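Calcium homeostasis modulator protein 5 (Homo sapiens, PDB 7D60) oligomerizes into undecameric, cone-shaped assemblies that may act as large-pore channels whose gating and ion conductance are likely regulated by membrane lipids. Local coordinates at residues Pro84-Pro89 with Ala261-Ser266; Lys143-Glu148 with Asn168-Leu173. One frame throughout, in Å; residues are numbered along the deposited sequence.

Interaction 1: Pro84-Pro89 with Ala261-Ser266; sequences PRKIFP and AWEAAS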
loop_
_atom_site.group_PDB
_atom_site.type_symbol
_atom_site.label_atom_id
_atom_site.label_comp_id
_atom_site.label_asym_id
_atom_site.label_seq_id
_atom_site.Cartn_x
_atom_site.Cartn_y
_atom_site.Cartn_z
ATOM N N PRO A 84 -65.088 21.470 -0.423
ATOM C CA PRO A 84 -64.656 20.914 0.869
ATOM C C PRO A 84 -65.402 19.659 1.285
ATOM O O PRO A 84 -64.937 18.966 2.198
ATOM C CB PRO A 84 -64.923 22.061 1.853
ATOM C CG PRO A 84 -65.095 23.279 1.004
ATOM C CD PRO A 84 -65.700 22.796 -0.268
ATOM N N ARG A 85 -66.517 19.326 0.637
ATOM C CA ARG A 85 -67.290 18.150 1.011
ATOM C C ARG A 85 -66.646 16.842 0.570
ATOM O O ARG A 85 -67.150 15.776 0.934
ATOM C CB ARG A 85 -68.700 18.250 0.436
ATOM C CG ARG A 85 -69.442 19.504 0.858
ATOM C CD ARG A 85 -69.646 19.543 2.368
ATOM N NE ARG A 85 -68.814 20.551 3.020
ATOM C CZ ARG A 85 -68.870 20.842 4.315
ATOM N NH1 ARG A 85 -69.721 20.202 5.104
ATOM N NH2 ARG A 85 -68.074 21.774 4.825
ATOM N N LYS A 86 -65.565 16.885 -0.205
ATOM C CA LYS A 86 -64.820 15.670 -0.503
ATOM C C LYS A 86 -63.811 15.326 0.582
ATOM O O LYS A 86 -63.168 14.275 0.500
ATOM C CB LYS A 86 -64.111 15.797 -1.851
ATOM C CG LYS A 86 -62.869 16.660 -1.827
ATOM C CD LYS A 86 -62.372 16.929 -3.234
ATOM C CE LYS A 86 -61.664 18.266 -3.316
ATOM N NZ LYS A 86 -61.141 18.523 -4.680
ATOM N N ILE A 87 -63.660 16.185 1.588
ATOM C CA ILE A 87 -62.769 15.935 2.714
ATOM C C ILE A 87 -63.646 15.749 3.948
ATOM O O ILE A 87 -63.254 15.085 4.913
ATOM C CB ILE A 87 -61.757 17.084 2.872
ATOM C CG1 ILE A 87 -61.071 17.346 1.535
ATOM C CG2 ILE A 87 -60.667 16.731 3.850
ATOM C CD1 ILE A 87 -60.191 18.552 1.533
ATOM N N PHE A 88 -64.858 16.297 3.900
ATOM C CA PHE A 88 -65.887 16.071 4.909
ATOM C C PHE A 88 -67.053 15.304 4.298
ATOM O O PHE A 88 -68.087 15.912 3.995
ATOM C CB PHE A 88 -66.410 17.392 5.473
ATOM C CG PHE A 88 -65.363 18.238 6.118
ATOM C CD1 PHE A 88 -64.997 18.022 7.431
ATOM C CD2 PHE A 88 -64.754 19.263 5.413
ATOM C CE1 PHE A 88 -64.039 18.809 8.031
ATOM C CE2 PHE A 88 -63.789 20.053 6.006
ATOM C CZ PHE A 88 -63.431 19.823 7.316
ATOM N N PRO A 89 -66.946 13.992 4.100
ATOM C CA PRO A 89 -68.025 13.255 3.435
ATOM C C PRO A 89 -69.214 13.055 4.366
ATOM O O PRO A 89 -69.160 13.328 5.564
ATOM C CB PRO A 89 -67.372 11.922 3.061
ATOM C CG PRO A 89 -66.262 11.753 4.018
ATOM C CD PRO A 89 -65.861 13.101 4.545
ATOM N N ALA A 261 -63.608 12.966 -13.326
ATOM C CA ALA A 261 -62.971 11.700 -12.991
ATOM C C ALA A 261 -61.649 11.895 -12.267
ATOM O O ALA A 261 -61.235 11.017 -11.506
ATOM C CB ALA A 261 -62.750 10.872 -14.251
ATOM N N TRP A 262 -60.968 13.017 -12.502
ATOM C CA TRP A 262 -59.742 13.314 -11.770
ATOM C C TRP A 262 -60.039 13.631 -10.312
ATOM O O TRP A 262 -59.280 13.245 -9.420
ATOM C CB TRP A 262 -59.016 14.493 -12.407
ATOM C CG TRP A 262 -58.108 14.205 -13.560
ATOM C CD1 TRP A 262 -58.255 14.653 -14.830
ATOM C CD2 TRP A 262 -56.885 13.468 -13.538
ATOM N NE1 TRP A 262 -57.223 14.224 -15.609
ATOM C CE2 TRP A 262 -56.363 13.494 -14.839
ATOM C CE3 TRP A 262 -56.188 12.779 -12.549
ATOM C CZ2 TRP A 262 -55.179 12.862 -15.177
ATOM C CZ3 TRP A 262 -55.015 12.150 -12.890
ATOM C CH2 TRP A 262 -54.522 12.196 -14.190
ATOM N N GLU A 263 -61.131 14.349 -10.052
ATOM C CA GLU A 263 -61.447 14.755 -8.689
ATOM C C GLU A 263 -62.112 13.643 -7.894
ATOM O O GLU A 263 -62.005 13.624 -6.666
ATOM C CB GLU A 263 -62.345 15.990 -8.696
ATOM C CG GLU A 263 -61.752 17.198 -9.397
ATOM C CD GLU A 263 -60.437 17.664 -8.794
ATOM O OE1 GLU A 263 -60.463 18.251 -7.693
ATOM O OE2 GLU A 263 -59.376 17.457 -9.427
ATOM N N ALA A 264 -62.804 12.721 -8.563
ATOM C CA ALA A 264 -63.435 11.616 -7.853
ATOM C C ALA A 264 -62.419 10.576 -7.411
ATOM O O ALA A 264 -62.638 9.888 -6.412
ATOM C CB ALA A 264 -64.504 10.968 -8.725
ATOM N N ALA A 265 -61.308 10.453 -8.126
ATOM C CA ALA A 265 -60.264 9.506 -7.769
ATOM C C ALA A 265 -59.295 10.048 -6.732
ATOM O O ALA A 265 -58.336 9.352 -6.386
ATOM C CB ALA A 265 -59.488 9.087 -9.013
ATOM N N SER A 266 -59.514 11.262 -6.230
ATOM C CA SER A 266 -58.636 11.881 -5.247
ATOM C C SER A 266 -59.295 12.024 -3.882
ATOM O O SER A 266 -58.797 12.770 -3.038
ATOM C CB SER A 266 -58.167 13.246 -5.741
ATOM O OG SER A 266 -57.138 13.115 -6.698
#

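Interaction 2: Lys143-Glu148 with Asn168-Leu173; sequences KGKPKE and NEELKL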
loop_
_atom_site.group_PDB
_atom_site.type_symbol
_atom_site.label_atom_id
_atom_site.label_comp_id
_atom_site.label_asym_id
_atom_site.label_seq_id
_atom_site.Cartn_x
_atom_site.Cartn_y
_atom_site.Cartn_z
ATOM N N LYS A 143 -32.273 23.603 50.993
ATOM C CA LYS A 143 -32.838 23.040 52.216
ATOM C C LYS A 143 -31.919 23.245 53.415
ATOM O O LYS A 143 -32.322 23.844 54.417
ATOM C CB LYS A 143 -33.135 21.549 52.021
ATOM C CG LYS A 143 -34.256 21.013 52.896
ATOM C CD LYS A 143 -35.509 21.865 52.787
ATOM C CE LYS A 143 -36.632 21.307 53.643
ATOM N NZ LYS A 143 -37.852 22.158 53.586
ATOM N N GLY A 144 -30.685 22.758 53.330
ATOM C CA GLY A 144 -29.739 22.901 54.418
ATOM C C GLY A 144 -28.529 23.720 54.026
ATOM O O GLY A 144 -27.398 23.398 54.399
ATOM N N LYS A 145 -28.761 24.776 53.272
ATOM C CA LYS A 145 -27.744 25.666 52.746
ATOM C C LYS A 145 -27.711 26.963 53.543
ATOM O O LYS A 145 -28.651 27.268 54.282
ATOM C CB LYS A 145 -28.029 25.960 51.267
ATOM C CG LYS A 145 -28.508 24.761 50.484
ATOM C CD LYS A 145 -27.409 23.743 50.272
ATOM C CE LYS A 145 -27.953 22.527 49.543
ATOM N NZ LYS A 145 -28.996 21.819 50.332
ATOM N N PRO A 146 -26.632 27.745 53.441
ATOM C CA PRO A 146 -26.621 29.079 54.057
ATOM C C PRO A 146 -27.635 30.024 53.425
ATOM O O PRO A 146 -28.253 29.746 52.398
ATOM C CB PRO A 146 -25.187 29.572 53.826
ATOM C CG PRO A 146 -24.569 28.599 52.879
ATOM C CD PRO A 146 -25.265 27.311 53.108
ATOM N N LYS A 147 -27.780 31.188 54.065
ATOM C CA LYS A 147 -28.857 32.114 53.731
ATOM C C LYS A 147 -28.644 32.835 52.406
ATOM O O LYS A 147 -29.580 33.465 51.904
ATOM C CB LYS A 147 -29.028 33.142 54.850
ATOM C CG LYS A 147 -30.471 33.523 55.110
ATOM C CD LYS A 147 -30.584 34.939 55.645
ATOM C CE LYS A 147 -32.033 35.395 55.675
ATOM N NZ LYS A 147 -32.157 36.860 55.908
ATOM N N GLU A 148 -27.447 32.761 51.825
ATOM C CA GLU A 148 -27.184 33.334 50.513
ATOM C C GLU A 148 -27.495 32.365 49.374
ATOM O O GLU A 148 -26.970 32.533 48.268
ATOM C CB GLU A 148 -25.733 33.807 50.427
ATOM C CG GLU A 148 -24.740 32.900 51.123
ATOM C CD GLU A 148 -23.345 33.491 51.162
ATOM O OE1 GLU A 148 -23.087 34.456 50.413
ATOM O OE2 GLU A 148 -22.509 32.996 51.945
ATOM N N ASN A 168 -21.156 25.101 46.392
ATOM C CA ASN A 168 -21.545 25.359 45.011
ATOM C C ASN A 168 -21.435 24.110 44.151
ATOM O O ASN A 168 -22.178 23.966 43.177
ATOM C CB ASN A 168 -20.683 26.470 44.413
ATOM C CG ASN A 168 -21.010 27.829 44.983
ATOM O OD1 ASN A 168 -22.132 28.077 45.414
ATOM N ND2 ASN A 168 -20.030 28.720 44.983
ATOM N N GLU A 169 -20.521 23.205 44.486
ATOM C CA GLU A 169 -20.349 21.994 43.700
ATOM C C GLU A 169 -21.429 20.960 43.975
ATOM O O GLU A 169 -21.620 20.053 43.161
ATOM C CB GLU A 169 -18.969 21.391 43.964
ATOM C CG GLU A 169 -18.398 20.573 42.817
ATOM C CD GLU A 169 -18.386 21.321 41.495
ATOM O OE1 GLU A 169 -17.926 22.482 41.462
ATOM O OE2 GLU A 169 -18.832 20.743 40.483
ATOM N N GLU A 170 -22.140 21.072 45.091
ATOM C CA GLU A 170 -23.239 20.166 45.381
ATOM C C GLU A 170 -24.601 20.792 45.126
ATOM O O GLU A 170 -25.616 20.112 45.285
ATOM C CB GLU A 170 -23.153 19.661 46.823
ATOM C CG GLU A 170 -23.201 20.730 47.881
ATOM C CD GLU A 170 -24.575 20.878 48.495
ATOM O OE1 GLU A 170 -25.450 20.035 48.208
ATOM O OE2 GLU A 170 -24.774 21.829 49.276
ATOM N N LEU A 171 -24.652 22.067 44.749
ATOM C CA LEU A 171 -25.879 22.614 44.188
ATOM C C LEU A 171 -25.956 22.361 42.692
ATOM O O LEU A 171 -27.047 22.369 42.121
ATOM C CB LEU A 171 -25.977 24.110 44.472
ATOM C CG LEU A 171 -26.623 24.518 45.792
ATOM C CD1 LEU A 171 -26.318 25.968 46.092
ATOM C CD2 LEU A 171 -28.113 24.289 45.749
ATOM N N LYS A 172 -24.815 22.139 42.049
ATOM C CA LYS A 172 -24.789 21.755 40.648
ATOM C C LYS A 172 -25.008 20.265 40.449
ATOM O O LYS A 172 -25.184 19.828 39.310
ATOM C CB LYS A 172 -23.461 22.154 40.017
ATOM C CG LYS A 172 -23.403 23.588 39.565
ATOM C CD LYS A 172 -21.992 23.977 39.181
ATOM C CE LYS A 172 -21.443 23.070 38.098
ATOM N NZ LYS A 172 -20.011 23.361 37.829
ATOM N N LEU A 173 -24.973 19.477 41.518
ATOM C CA LEU A 173 -25.297 18.062 41.435
ATOM C C LEU A 173 -26.745 17.788 41.787
ATOM O O LEU A 173 -27.297 16.773 41.356
ATOM C CB LEU A 173 -24.392 17.252 42.364
ATOM C CG LEU A 173 -22.979 16.934 41.884
ATOM C CD1 LEU A 173 -22.339 15.923 42.804
ATOM C CD2 LEU A 173 -22.980 16.430 40.459
#

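Interaction 1: Pro84-Pro89 with Ala261-Ser266
K86 and E263 meet through their charged ends alone: NZ of K86 stands 3.1 Å from OE1 of E263, a salt bridge between two segments assigned to the cytoplasmic side. K86 starts with CG between its backbone N and carbonyl carbon (chi1 76°) and then runs extended, which carries the ammonium across to helix 259-264. E263 bends at its second torsion and lifts its carboxylate to meet it. Of the two carboxylate oxygens OE1 alone is at salt-bridge distance, since NZ of K86 is 5.2 Å from OE2 of E263. The ammonium approaches nearly end-on, with CE, NZ and OE1 not far from a line. Around this point the packing is close: OG of S208 of the second subunit is hydrogen-bonded to both K86 NZ and E263 OE1, and Q211 of that subunit packs on E263. Away from the ion pair the two segments stand apart. Their nearest CA atoms, of K86 and A264, are 8.5 Å from each other. The buried surface is just 90 Å², as befits a surface contact whose two touching residues both stay partly exposed. The link between the segments is therefore mainly electrostatic, and the S208 hydroxyl joins this ion pair to the adjacent subunit.

Interaction 2: Lys143-Glu148 with Asn168-Leu173
In K145, CG lies opposite the carbonyl carbon, beside the backbone N, and the chain bends at its second and fourth torsions; in E170, CG sits between backbone N and carbonyl carbon (chi1 60°) and a further bend turns the carboxylate to meet the lysine from the opposite direction. The carboxylate meets the aliphatic end of the lysine, not its ammonium: OE2 of E170 lies 3.3 Å from CE of K145. The same oxygen also touches CD of K145, and OE1 of E170 stands somewhat farther from CE. The last bend (chi4 -63°) leaves NZ of K145 4.4 Å from OE2 of E170, beyond salt-bridge distance, although the opposite charges probably still attract. L171 adds an apolar touch, its CD2 being 4.2 Å from CE of K145. Replacing E170 by an alanine would probably leave the K145 ammonium without its nearby negative charge and its CD and CE without the carboxylate beside them. The contact sets an irregular loop assigned to the extracellular side, bracketed by the C142-C149 disulfide and following helix 138-141, against the weakly bonded start of helix 168-203, where L171 also packs on V156 and L173 on C41 of the third subunit.

How the interactions relate
Interactions 1 and 2 lie far apart, on opposite sides of the chain's centre: their own centres are 64 Å from each other, their nearest atoms about 50 Å, and they stand 26 and 40 Å from the centre of the chain. Interaction 1 is assigned to the cytoplasmic side and interaction 2 to the extracellular side. In sequence, 143-148 and 168-173 both fall between 84-89 and 261-266, so the long-range closure spans the short-range one. Neither contact touches a phosphatidic acid pocket; lipid-binding residues such as Q102 and N121 belong to a transmembrane helix. Both contain a lysine-glutamate pair.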